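Local structure of acetylene hydratase (Pelobacter acetylenicus, 2E7Z) at residues F409-S414 with V436-Q441; S414-G419 with T444-L449. The protein catalyses the non-redox hydration of acetylene to acetaldehyde, using a tungsten-bis(molybdopterin guanine dinucleotide) cofactor and a [4Fe-4S] cluster. One frame throughout, in Å; residues are numbered along the deposited sequence.

Contact 2 follows each segment of contact 1 along the chain, the segments of the two contacts alternating; their centres are 8 Å apart, and S414 belongs to both. Contact 1 pairs two parallel strands and carries them to the guanosine of one MGD; contact 2 joins the loops that follow those strands and reaches the same dinucleotide farther along, at O5' and at the pterin. They touch through packing: F409 CZ lies 3.8 Å from A416 CB, and C438 SG 3.6 Å from A447 CB. Water 2 is common to both. The tungsten is about 12 Å from the side chain of S414, so both contacts meet the MGD dinucleotide well away from the metal.

Contact 1. Residues F409-S414 with V436-Q441; sequences FFALAS and VVCYDQ. With MGD (2-amino-5,6-dimercapto-7-methyl-3,7,8a,9-tetrahydro-8-oxa-1,3,9,10-tetraaza-anthracen-4-one guanosine dinucleotide), chain E.
F409-L412 and V436-D440 pair as neighbouring parallel strands, their axes 4.8 Å apart at closest approach and only 6° from parallel. With helix 423-431 between them in sequence they form a beta-alpha-beta unit, and the cofactor lies at the C-terminal ends of the strands, the usual place for a ligand in such a fold. Four backbone bonds join them: V437 N to F409 O, A411 N to V437 O, Y439 N to A411 O, and A413 N to Y439 O, the last just past the end of strand 408-412.

Beta-branched V437 suits an extended strand. Its CG2, anti to the carbonyl carbon, lies 3.7 Å from F410 CE1, the two side chains running side by side in the same direction. On the same face, L412 CD2 reaches Y439 CB at 3.8 Å, and helix 491-501 covers this side with L498 and F494. The other face carries F409 and V436 together with A411 and C438; C438 packs against A447 there, consistent with the small size of these last two side chains.

At the strand ends the work becomes polar. The Y439 ring, its CG anti to the backbone N (chi1 171°), lies with one face under the guanine amine, CD2 being 3.4 Å from MGD N2; Y439 O accepts a hydrogen bond from that same N2, while the phenol OH is bonded to K489 O. A413, with positive phi, turns the chain away from the strand and brings its CB within 3.3 Å of MGD N3; a side chain this short lets the base come close. D440 grips the ribose with both carboxylate oxygens, as an acid can where two hydroxyls are offered: O2' donates to OD1 at 2.6 Å, and O3' to OD2 at 2.7 Å.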
ATOM      1  N   PHE A 409     -18.779   6.747  -8.103  1.00  7.02           N
ATOM      2  CA  PHE A 409     -17.528   6.114  -7.735  1.00  6.48           C
ATOM      3  C   PHE A 409     -16.452   6.426  -8.776  1.00  5.80           C
ATOM      4  O   PHE A 409     -16.652   6.208  -9.982  1.00  7.32           O
ATOM      5  CB  PHE A 409     -17.736   4.613  -7.530  1.00  7.35           C
ATOM      6  CG  PHE A 409     -16.503   3.875  -7.048  1.00  6.55           C
ATOM      7  CD1 PHE A 409     -15.580   3.310  -7.930  1.00  7.07           C
ATOM      8  CD2 PHE A 409     -16.278   3.754  -5.672  1.00  8.52           C
ATOM      9  CE1 PHE A 409     -14.458   2.622  -7.438  1.00  9.04           C
ATOM     10  CE2 PHE A 409     -15.171   3.022  -5.190  1.00  7.73           C
ATOM     11  CZ  PHE A 409     -14.259   2.504  -6.061  1.00  7.95           C
ATOM     12  N   PHE A 410     -15.327   6.979  -8.307  1.00  6.05           N
ATOM     13  CA  PHE A 410     -14.195   7.279  -9.179  1.00  6.12           C
ATOM     14  C   PHE A 410     -13.038   6.361  -8.810  1.00  6.77           C
ATOM     15  O   PHE A 410     -12.642   6.297  -7.633  1.00  7.00           O
ATOM     16  CB  PHE A 410     -13.683   8.726  -9.083  1.00  6.65           C
ATOM     17  CG  PHE A 410     -14.656   9.796  -9.460  1.00  8.74           C
ATOM     18  CD1 PHE A 410     -15.869   9.537 -10.062  1.00  9.47           C
ATOM     19  CD2 PHE A 410     -14.297  11.123  -9.199  1.00 10.96           C
ATOM     20  CE1 PHE A 410     -16.743  10.588 -10.409  1.00 10.62           C
ATOM     21  CE2 PHE A 410     -15.145  12.169  -9.550  1.00 12.27           C
ATOM     22  CZ  PHE A 410     -16.361  11.890 -10.191  1.00 12.05           C
ATOM     23  N   ALA A 411     -12.453   5.717  -9.816  1.00  6.34           N
ATOM     24  CA  ALA A 411     -11.257   4.886  -9.663  1.00  6.40           C
ATOM     25  C   ALA A 411     -10.110   5.600 -10.351  1.00  6.62           C
ATOM     26  O   ALA A 411     -10.141   5.738 -11.592  1.00  7.16           O
ATOM     27  CB  ALA A 411     -11.472   3.492 -10.240  1.00  7.17           C
ATOM     28  N   LEU A 412      -9.101   6.040  -9.601  1.00  6.46           N
ATOM     29  CA  LEU A 412      -7.984   6.828 -10.131  1.00  6.41           C
ATOM     30  C   LEU A 412      -6.723   6.017  -9.972  1.00  6.68           C
ATOM     31  O   LEU A 412      -6.222   5.843  -8.871  1.00  6.84           O
ATOM     32  CB  LEU A 412      -7.857   8.183  -9.416  1.00  7.03           C
ATOM     33  CG  LEU A 412      -9.144   9.004  -9.314  1.00  8.72           C
ATOM     34  CD1 LEU A 412      -8.960  10.261  -8.447  1.00 11.09           C
ATOM     35  CD2 LEU A 412      -9.682   9.336 -10.680  1.00 10.08           C
ATOM     36  N   ALA A 413      -6.241   5.467 -11.096  1.00  6.13           N
ATOM     37  CA  ALA A 413      -5.111   4.526 -11.128  1.00  6.52           C
ATOM     38  C   ALA A 413      -5.305   3.423 -10.095  1.00  6.41           C
ATOM     39  O   ALA A 413      -4.394   3.076  -9.350  1.00  7.04           O
ATOM     40  CB  ALA A 413      -3.774   5.236 -10.975  1.00  7.06           C
ATOM     41  N   SER A 414      -6.512   2.863 -10.081  1.00  6.82           N
ATOM     42  CA  SER A 414      -6.885   1.857  -9.105  1.00  6.53           C
ATOM     43  C   SER A 414      -7.857   0.862  -9.719  1.00  6.96           C
ATOM     44  O   SER A 414      -8.975   1.225 -10.113  1.00  7.45           O
ATOM     45  CB  SER A 414      -7.516   2.566  -7.874  1.00  6.87           C
ATOM     46  OG  SER A 414      -8.105   1.621  -6.974  1.00  7.87           O
ATOM     47  N   VAL A 436     -19.916   5.734 -12.587  1.00  6.59           N
ATOM     48  CA  VAL A 436     -18.571   5.211 -12.331  1.00  7.17           C
ATOM     49  C   VAL A 436     -17.635   5.808 -13.359  1.00  7.21           C
ATOM     50  O   VAL A 436     -17.920   5.766 -14.577  1.00  7.03           O
ATOM     51  CB  VAL A 436     -18.525   3.673 -12.394  1.00  7.09           C
ATOM     52  CG1 VAL A 436     -17.101   3.100 -12.275  1.00  7.32           C
ATOM     53  CG2 VAL A 436     -19.470   3.087 -11.365  1.00  8.30           C
ATOM     54  N   VAL A 437     -16.548   6.408 -12.894  1.00  6.69           N
ATOM     55  CA  VAL A 437     -15.519   6.956 -13.780  1.00  7.45           C
ATOM     56  C   VAL A 437     -14.210   6.259 -13.464  1.00  7.03           C
ATOM     57  O   VAL A 437     -13.824   6.162 -12.289  1.00  7.10           O
ATOM     58  CB  VAL A 437     -15.365   8.470 -13.546  1.00  7.68           C
ATOM     59  CG1 VAL A 437     -14.189   9.045 -14.365  1.00  8.55           C
ATOM     60  CG2 VAL A 437     -16.685   9.232 -13.804  1.00  8.88           C
ATOM     61  N   CYS A 438     -13.532   5.739 -14.480  1.00  7.59           N
ATOM     62  CA  CYS A 438     -12.261   5.049 -14.307  1.00  7.06           C
ATOM     63  C   CYS A 438     -11.174   5.762 -15.069  1.00  6.74           C
ATOM     64  O   CYS A 438     -11.284   5.850 -16.296  1.00  8.23           O
ATOM     65  CB  CYS A 438     -12.379   3.569 -14.679  1.00  7.62           C
ATOM     66  SG  CYS A 438     -10.847   2.657 -14.433  1.00  8.38           S
ATOM     67  N   TYR A 439     -10.169   6.283 -14.374  1.00  6.34           N
ATOM     68  CA  TYR A 439      -9.065   7.017 -14.984  1.00  6.60           C
ATOM     69  C   TYR A 439      -7.856   6.090 -14.957  1.00  6.81           C
ATOM     70  O   TYR A 439      -7.279   5.798 -13.895  1.00  7.30           O
ATOM     71  CB  TYR A 439      -8.842   8.343 -14.218  1.00  7.78           C
ATOM     72  CG  TYR A 439      -7.606   9.113 -14.599  1.00  6.79           C
ATOM     73  CD1 TYR A 439      -7.511   9.777 -15.826  1.00  7.63           C
ATOM     74  CD2 TYR A 439      -6.527   9.216 -13.710  1.00  8.21           C
ATOM     75  CE1 TYR A 439      -6.374  10.508 -16.149  1.00  6.84           C
ATOM     76  CE2 TYR A 439      -5.409   9.931 -14.038  1.00  7.20           C
ATOM     77  CZ  TYR A 439      -5.328  10.584 -15.250  1.00  7.23           C
ATOM     78  OH  TYR A 439      -4.157  11.255 -15.539  1.00  7.67           O
ATOM     79  N   ASP A 440      -7.497   5.558 -16.136  1.00  6.85           N
ATOM     80  CA  ASP A 440      -6.555   4.440 -16.175  1.00  8.16           C
ATOM     81  C   ASP A 440      -5.827   4.460 -17.506  1.00  8.23           C
ATOM     82  O   ASP A 440      -6.017   5.368 -18.310  1.00  8.64           O
ATOM     83  CB  ASP A 440      -7.297   3.090 -15.962  1.00  8.59           C
ATOM     84  CG  ASP A 440      -6.410   2.009 -15.311  1.00  9.00           C
ATOM     85  OD1 ASP A 440      -5.562   1.438 -16.038  1.00  8.84           O
ATOM     86  OD2 ASP A 440      -6.583   1.727 -14.083  1.00  8.59           O
ATOM     87  N   GLN A 441      -5.000   3.447 -17.695  1.00  8.60           N
ATOM     88  CA  GLN A 441      -4.264   3.262 -18.961  1.00  8.58           C
ATOM     89  C   GLN A 441      -4.848   2.152 -19.817  1.00  8.92           C
ATOM     90  O   GLN A 441      -4.556   2.090 -21.013  1.00  9.52           O
ATOM     91  CB  GLN A 441      -2.799   2.975 -18.630  1.00  9.06           C
ATOM     92  CG  GLN A 441      -2.080   4.193 -18.031  1.00  9.58           C
ATOM     93  CD  GLN A 441      -0.641   3.964 -17.578  1.00  9.65           C
ATOM     94  OE1 GLN A 441       0.082   4.950 -17.322  1.00 11.12           O
ATOM     95  NE2 GLN A 441      -0.221   2.723 -17.440  1.00  8.08           N
TER
HETATM   96  PB  MGD E 801      -3.903  -2.160  -8.937  1.00  8.87           P
HETATM   97  O1B MGD E 801      -5.077  -2.630  -8.115  1.00  9.55           O
HETATM   98  O2B MGD E 801      -3.224  -3.099  -9.865  1.00  9.31           O
HETATM   99  O3B MGD E 801      -2.740  -1.566  -8.006  1.00  8.26           O
HETATM  100  O3A MGD E 801      -2.905  -1.135  -5.537  1.00  9.36           O
HETATM  101  PA  MGD E 801      -2.728  -0.362  -6.942  1.00  8.69           P
HETATM  102  O1A MGD E 801      -1.367   0.253  -7.075  1.00  8.74           O
HETATM  103  O2A MGD E 801      -3.953   0.491  -7.083  1.00  7.94           O
HETATM  104  O5' MGD E 801      -4.436  -0.885  -9.768  1.00  8.04           O
HETATM  105  C5' MGD E 801      -3.495   0.026 -10.310  1.00  8.87           C
HETATM  106  C4' MGD E 801      -4.121   0.575 -11.578  1.00  6.98           C
HETATM  107  O4' MGD E 801      -3.339   1.712 -11.977  1.00  7.65           O
HETATM  108  C3' MGD E 801      -4.026  -0.372 -12.769  1.00  7.56           C
HETATM  109  O3' MGD E 801      -5.347  -0.593 -13.293  1.00  8.76           O
HETATM  110  C2' MGD E 801      -3.106   0.313 -13.802  1.00  7.85           C
HETATM  111  O2' MGD E 801      -3.435   0.105 -15.190  1.00  9.39           O
HETATM  112  C1' MGD E 801      -3.281   1.758 -13.422  1.00  7.69           C
HETATM  113  N9  MGD E 801      -2.150   2.654 -13.710  1.00  7.75           N
HETATM  114  C8  MGD E 801      -0.827   2.384 -13.585  1.00  8.18           C
HETATM  115  N7  MGD E 801      -0.090   3.477 -13.839  1.00  8.46           N
HETATM  116  C5  MGD E 801      -0.960   4.487 -14.060  1.00  7.74           C
HETATM  117  C6  MGD E 801      -0.877   5.903 -14.378  1.00  7.81           C
HETATM  118  O6  MGD E 801       0.225   6.479 -14.488  1.00  7.80           O
HETATM  119  N1  MGD E 801      -2.047   6.552 -14.504  1.00  7.29           N
HETATM  120  C2  MGD E 801      -3.249   5.988 -14.459  1.00  7.44           C
HETATM  121  N2  MGD E 801      -4.355   6.772 -14.607  1.00  7.98           N
HETATM  122  N3  MGD E 801      -3.399   4.696 -14.180  1.00  7.44           N
HETATM  123  C4  MGD E 801      -2.301   3.941 -13.974  1.00  7.54           C
HETATM  124  C10 MGD E 801      -1.730  -1.647  -4.907  1.00 10.88           C
HETATM  125  C11 MGD E 801      -2.112  -1.978  -3.480  1.00 10.61           C
HETATM  126  O11 MGD E 801      -3.022  -3.072  -3.570  1.00  8.62           O
HETATM  127  C12 MGD E 801      -0.884  -2.358  -2.688  1.00 11.01           C
HETATM  128  S12 MGD E 801       0.441  -1.277  -2.682  1.00 13.53           S
HETATM  129  C13 MGD E 801      -0.855  -3.485  -1.959  1.00 11.18           C
HETATM  130  S13 MGD E 801       0.553  -4.009  -1.156  1.00 14.62           S
HETATM  131  C14 MGD E 801      -2.041  -4.386  -1.806  1.00 10.51           C
HETATM  132  N15 MGD E 801      -1.865  -5.650  -2.504  1.00 10.42           N
HETATM  133  C16 MGD E 801      -2.970  -6.451  -2.484  1.00 10.39           C
HETATM  134  C17 MGD E 801      -2.927  -7.919  -2.477  1.00 10.57           C
HETATM  135  O17 MGD E 801      -1.831  -8.522  -2.476  1.00 11.93           O
HETATM  136  N18 MGD E 801      -4.102  -8.580  -2.459  1.00 10.82           N
HETATM  137  C19 MGD E 801      -5.308  -7.958  -2.447  1.00  9.48           C
HETATM  138  N19 MGD E 801      -6.450  -8.677  -2.438  1.00 10.76           N
HETATM  139  N20 MGD E 801      -5.413  -6.623  -2.479  1.00  9.83           N
HETATM  140  C21 MGD E 801      -4.317  -5.854  -2.482  1.00 10.49           C
HETATM  141  N22 MGD E 801      -4.445  -4.524  -2.481  1.00  9.47           N
HETATM  142  C23 MGD E 801      -3.300  -3.657  -2.302  1.00 10.39           C
HETATM  143  O   HOH W   1      -8.211   3.364 -12.362  1.00  7.92           O
HETATM  144  O   HOH W   2      -8.786   0.313 -13.055  1.00  8.33           O

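Contact 2. Residues S414-G419 with T444-L449; sequences SNALMG and TPTAQL. With MGD (2-amino-5,6-dimercapto-7-methyl-3,7,8a,9-tetrahydro-8-oxa-1,3,9,10-tetraaza-anthracen-4-one guanosine dinucleotide), chain E.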
ATOM      1  N   SER A 414      -6.512   2.863 -10.081  1.00  6.82           N
ATOM      2  CA  SER A 414      -6.885   1.857  -9.105  1.00  6.53           C
ATOM      3  C   SER A 414      -7.857   0.862  -9.719  1.00  6.96           C
ATOM      4  O   SER A 414      -8.975   1.225 -10.113  1.00  7.45           O
ATOM      5  CB  SER A 414      -7.516   2.566  -7.874  1.00  6.87           C
ATOM      6  OG  SER A 414      -8.105   1.621  -6.974  1.00  7.87           O
ATOM      7  N   ASN A 415      -7.405  -0.393  -9.829  1.00  6.62           N
ATOM      8  CA  ASN A 415      -8.271  -1.459 -10.307  1.00  6.95           C
ATOM      9  C   ASN A 415      -9.042  -1.972  -9.096  1.00  7.48           C
ATOM     10  O   ASN A 415      -8.854  -3.070  -8.601  1.00  7.66           O
ATOM     11  CB  ASN A 415      -7.411  -2.534 -10.967  1.00  7.58           C
ATOM     12  CG  ASN A 415      -8.212  -3.679 -11.534  1.00  8.10           C
ATOM     13  OD1 ASN A 415      -9.414  -3.586 -11.768  1.00  8.15           O
ATOM     14  ND2 ASN A 415      -7.497  -4.764 -11.826  1.00  7.81           N
ATOM     15  N   ALA A 416      -9.930  -1.099  -8.629  1.00  7.17           N
ATOM     16  CA  ALA A 416     -10.625  -1.249  -7.352  1.00  7.43           C
ATOM     17  C   ALA A 416     -11.399  -2.549  -7.190  1.00  7.58           C
ATOM     18  O   ALA A 416     -11.426  -3.128  -6.100  1.00  7.80           O
ATOM     19  CB  ALA A 416     -11.548  -0.028  -7.088  1.00  8.25           C
ATOM     20  N   LEU A 417     -12.007  -3.050  -8.267  1.00  7.25           N
ATOM     21  CA  LEU A 417     -12.695  -4.331  -8.184  1.00  7.08           C
ATOM     22  C   LEU A 417     -11.800  -5.396  -7.536  1.00  7.70           C
ATOM     23  O   LEU A 417     -12.278  -6.253  -6.796  1.00  7.79           O
ATOM     24  CB  LEU A 417     -13.147  -4.779  -9.588  1.00  7.51           C
ATOM     25  CG  LEU A 417     -13.767  -6.164  -9.628  1.00  7.59           C
ATOM     26  CD1 LEU A 417     -15.100  -6.223  -8.889  1.00  8.45           C
ATOM     27  CD2 LEU A 417     -13.945  -6.562 -11.095  1.00  9.28           C
ATOM     28  N   MET A 418     -10.512  -5.361  -7.880  1.00  7.27           N
ATOM     29  CA  MET A 418      -9.577  -6.424  -7.525  1.00  7.91           C
ATOM     30  C   MET A 418      -8.591  -6.036  -6.434  1.00  7.86           C
ATOM     31  O   MET A 418      -7.683  -6.827  -6.127  1.00  9.50           O
ATOM     32  CB  MET A 418      -8.784  -6.853  -8.787  1.00  9.37           C
ATOM     33  CG  MET A 418      -9.606  -7.668  -9.809  1.00  8.42           C
ATOM     34  SD  MET A 418      -8.778  -7.951 -11.401  1.00  9.99           S
ATOM     35  CE  MET A 418      -7.122  -8.517 -10.947  1.00 10.61           C
ATOM     36  N   GLY A 419      -8.766  -4.838  -5.858  1.00  7.77           N
ATOM     37  CA  GLY A 419      -7.707  -4.220  -5.059  1.00  8.11           C
ATOM     38  C   GLY A 419      -7.939  -4.279  -3.570  1.00  7.54           C
ATOM     39  O   GLY A 419      -7.171  -3.688  -2.793  1.00  8.13           O
ATOM     40  N   THR A 444      -9.309  -2.098 -17.790  1.00  9.13           N
ATOM     41  CA  THR A 444      -9.186  -3.017 -16.680  1.00  8.93           C
ATOM     42  C   THR A 444     -10.560  -3.580 -16.303  1.00  8.26           C
ATOM     43  O   THR A 444     -11.591  -3.089 -16.755  1.00  8.72           O
ATOM     44  CB  THR A 444      -8.613  -2.303 -15.449  1.00  9.16           C
ATOM     45  OG1 THR A 444      -9.599  -1.369 -15.007  1.00  8.86           O
ATOM     46  CG2 THR A 444      -7.319  -1.603 -15.793  1.00 10.36           C
ATOM     47  N   PRO A 445     -10.584  -4.631 -15.469  1.00  7.85           N
ATOM     48  CA  PRO A 445     -11.855  -5.137 -15.012  1.00  8.07           C
ATOM     49  C   PRO A 445     -12.726  -4.056 -14.358  1.00  8.20           C
ATOM     50  O   PRO A 445     -13.925  -4.051 -14.530  1.00  8.43           O
ATOM     51  CB  PRO A 445     -11.455  -6.257 -14.044  1.00  8.24           C
ATOM     52  CG  PRO A 445     -10.119  -6.787 -14.646  1.00  8.46           C
ATOM     53  CD  PRO A 445      -9.447  -5.511 -15.095  1.00  9.49           C
ATOM     54  N   THR A 446     -12.103  -3.131 -13.623  1.00  7.60           N
ATOM     55  CA  THR A 446     -12.838  -1.997 -13.057  1.00  7.54           C
ATOM     56  C   THR A 446     -13.334  -1.039 -14.150  1.00  7.39           C
ATOM     57  O   THR A 446     -14.476  -0.613 -14.129  1.00  7.11           O
ATOM     58  CB  THR A 446     -11.944  -1.249 -12.053  1.00  7.02           C
ATOM     59  OG1 THR A 446     -11.577  -2.173 -11.039  1.00  7.61           O
ATOM     60  CG2 THR A 446     -12.717  -0.120 -11.431  1.00  7.29           C
ATOM     61  N   ALA A 447     -12.476  -0.722 -15.122  1.00  7.94           N
ATOM     62  CA  ALA A 447     -12.873   0.171 -16.211  1.00  8.14           C
ATOM     63  C   ALA A 447     -14.052  -0.426 -17.000  1.00  8.16           C
ATOM     64  O   ALA A 447     -14.928   0.291 -17.482  1.00  8.86           O
ATOM     65  CB  ALA A 447     -11.689   0.427 -17.135  1.00  8.90           C
ATOM     66  N   GLN A 448     -14.093  -1.755 -17.048  1.00  8.13           N
ATOM     67  CA  GLN A 448     -15.164  -2.434 -17.783  1.00  8.99           C
ATOM     68  C   GLN A 448     -16.541  -2.168 -17.209  1.00  7.93           C
ATOM     69  O   GLN A 448     -17.571  -2.307 -17.862  1.00  8.86           O
ATOM     70  CB  GLN A 448     -14.898  -3.914 -17.764  1.00  8.60           C
ATOM     71  CG  GLN A 448     -13.784  -4.244 -18.773  1.00  8.79           C
ATOM     72  CD  GLN A 448     -13.369  -5.699 -18.748  1.00  9.13           C
ATOM     73  OE1 GLN A 448     -14.203  -6.588 -18.533  1.00 10.37           O
ATOM     74  NE2 GLN A 448     -12.075  -5.953 -18.978  1.00 10.46           N
ATOM     75  N   LEU A 449     -16.536  -1.764 -15.934  1.00  7.62           N
ATOM     76  CA  LEU A 449     -17.745  -1.452 -15.153  1.00  7.85           C
ATOM     77  C   LEU A 449     -18.065   0.032 -15.122  1.00  7.68           C
ATOM     78  O   LEU A 449     -19.003   0.460 -14.437  1.00  8.31           O
ATOM     79  CB  LEU A 449     -17.600  -2.022 -13.727  1.00  7.47           C
ATOM     80  CG  LEU A 449     -17.683  -3.556 -13.663  1.00  9.09           C
ATOM     81  CD1 LEU A 449     -16.946  -4.156 -12.466  1.00  9.80           C
ATOM     82  CD2 LEU A 449     -19.122  -4.034 -13.709  1.00 10.15           C
TER
HETATM   83  PB  MGD E 801      -3.903  -2.160  -8.937  1.00  8.87           P
HETATM   84  O1B MGD E 801      -5.077  -2.630  -8.115  1.00  9.55           O
HETATM   85  O2B MGD E 801      -3.224  -3.099  -9.865  1.00  9.31           O
HETATM   86  O3B MGD E 801      -2.740  -1.566  -8.006  1.00  8.26           O
HETATM   87  O3A MGD E 801      -2.905  -1.135  -5.537  1.00  9.36           O
HETATM   88  PA  MGD E 801      -2.728  -0.362  -6.942  1.00  8.69           P
HETATM   89  O1A MGD E 801      -1.367   0.253  -7.075  1.00  8.74           O
HETATM   90  O2A MGD E 801      -3.953   0.491  -7.083  1.00  7.94           O
HETATM   91  O5' MGD E 801      -4.436  -0.885  -9.768  1.00  8.04           O
HETATM   92  C5' MGD E 801      -3.495   0.026 -10.310  1.00  8.87           C
HETATM   93  C4' MGD E 801      -4.121   0.575 -11.578  1.00  6.98           C
HETATM   94  O4' MGD E 801      -3.339   1.712 -11.977  1.00  7.65           O
HETATM   95  C3' MGD E 801      -4.026  -0.372 -12.769  1.00  7.56           C
HETATM   96  O3' MGD E 801      -5.347  -0.593 -13.293  1.00  8.76           O
HETATM   97  C2' MGD E 801      -3.106   0.313 -13.802  1.00  7.85           C
HETATM   98  O2' MGD E 801      -3.435   0.105 -15.190  1.00  9.39           O
HETATM   99  C1' MGD E 801      -3.281   1.758 -13.422  1.00  7.69           C
HETATM  100  N9  MGD E 801      -2.150   2.654 -13.710  1.00  7.75           N
HETATM  101  C8  MGD E 801      -0.827   2.384 -13.585  1.00  8.18           C
HETATM  102  N7  MGD E 801      -0.090   3.477 -13.839  1.00  8.46           N
HETATM  103  C5  MGD E 801      -0.960   4.487 -14.060  1.00  7.74           C
HETATM  104  C6  MGD E 801      -0.877   5.903 -14.378  1.00  7.81           C
HETATM  105  O6  MGD E 801       0.225   6.479 -14.488  1.00  7.80           O
HETATM  106  N1  MGD E 801      -2.047   6.552 -14.504  1.00  7.29           N
HETATM  107  C2  MGD E 801      -3.249   5.988 -14.459  1.00  7.44           C
HETATM  108  N2  MGD E 801      -4.355   6.772 -14.607  1.00  7.98           N
HETATM  109  N3  MGD E 801      -3.399   4.696 -14.180  1.00  7.44           N
HETATM  110  C4  MGD E 801      -2.301   3.941 -13.974  1.00  7.54           C
HETATM  111  C10 MGD E 801      -1.730  -1.647  -4.907  1.00 10.88           C
HETATM  112  C11 MGD E 801      -2.112  -1.978  -3.480  1.00 10.61           C
HETATM  113  O11 MGD E 801      -3.022  -3.072  -3.570  1.00  8.62           O
HETATM  114  C12 MGD E 801      -0.884  -2.358  -2.688  1.00 11.01           C
HETATM  115  S12 MGD E 801       0.441  -1.277  -2.682  1.00 13.53           S
HETATM  116  C13 MGD E 801      -0.855  -3.485  -1.959  1.00 11.18           C
HETATM  117  S13 MGD E 801       0.553  -4.009  -1.156  1.00 14.62           S
HETATM  118  C14 MGD E 801      -2.041  -4.386  -1.806  1.00 10.51           C
HETATM  119  N15 MGD E 801      -1.865  -5.650  -2.504  1.00 10.42           N
HETATM  120  C16 MGD E 801      -2.970  -6.451  -2.484  1.00 10.39           C
HETATM  121  C17 MGD E 801      -2.927  -7.919  -2.477  1.00 10.57           C
HETATM  122  O17 MGD E 801      -1.831  -8.522  -2.476  1.00 11.93           O
HETATM  123  N18 MGD E 801      -4.102  -8.580  -2.459  1.00 10.82           N
HETATM  124  C19 MGD E 801      -5.308  -7.958  -2.447  1.00  9.48           C
HETATM  125  N19 MGD E 801      -6.450  -8.677  -2.438  1.00 10.76           N
HETATM  126  N20 MGD E 801      -5.413  -6.623  -2.479  1.00  9.83           N
HETATM  127  C21 MGD E 801      -4.317  -5.854  -2.482  1.00 10.49           C
HETATM  128  N22 MGD E 801      -4.445  -4.524  -2.481  1.00  9.47           N
HETATM  129  C23 MGD E 801      -3.300  -3.657  -2.302  1.00 10.39           C
HETATM  130  O   HOH W   2      -8.786   0.313 -13.055  1.00  8.33           O
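Part of the MGD pocket, this contact joins the loop that leaves strand 408-412 to the turn that follows strand 435-440, with N415 and T446 meeting at its centre. N415 is the middle residue of an inverse gamma turn. Its CG stands anti to the backbone N (chi1 -179°), and beyond it the amide oxygen OD1 reaches T446. There OD1 accepts two bonds from one residue: T446 OG1 donates at 2.7 Å, in the carbonyl plane and on a lone pair, while T446 N donates at 3.3 Å from 23° off that plane. The same hydroxyl accepts from L417 N at 2.9 Å, so T446 OG1 works as donor and acceptor together, a role that suits threonine. An asparagine suits the other side, because its ND2 can at the same time bond S610 OG, a residue of the cofactor site.

Apolar groups flank this polar centre. L417 CD2 packs on P445 CB at 3.9 Å and also meets L449 CD1, crossing both side chains at about a right angle; L427 of helix 423-431 adjoins the two leucines. M418 SD lies 3.7 Å from P445 CG, and W676 lies against both residues. The proline ring thus offers its CB and CG as an apolar surface. Next to it T444 OG1 accepts from A447 N in an ST motif, within a turn of helical backbone angles.

The hydrogen bonds to the cofactor come from main-chain atoms: N415 N donates to MGD O5' at 3.0 Å, and G419 O accepts from MGD N22 at 2.9 Å. With OD1 and ND2 both engaged, the rotation of the N415 amide is fixed, which is consistent with the N-H that meets O5' being held in position by the neighbouring turn.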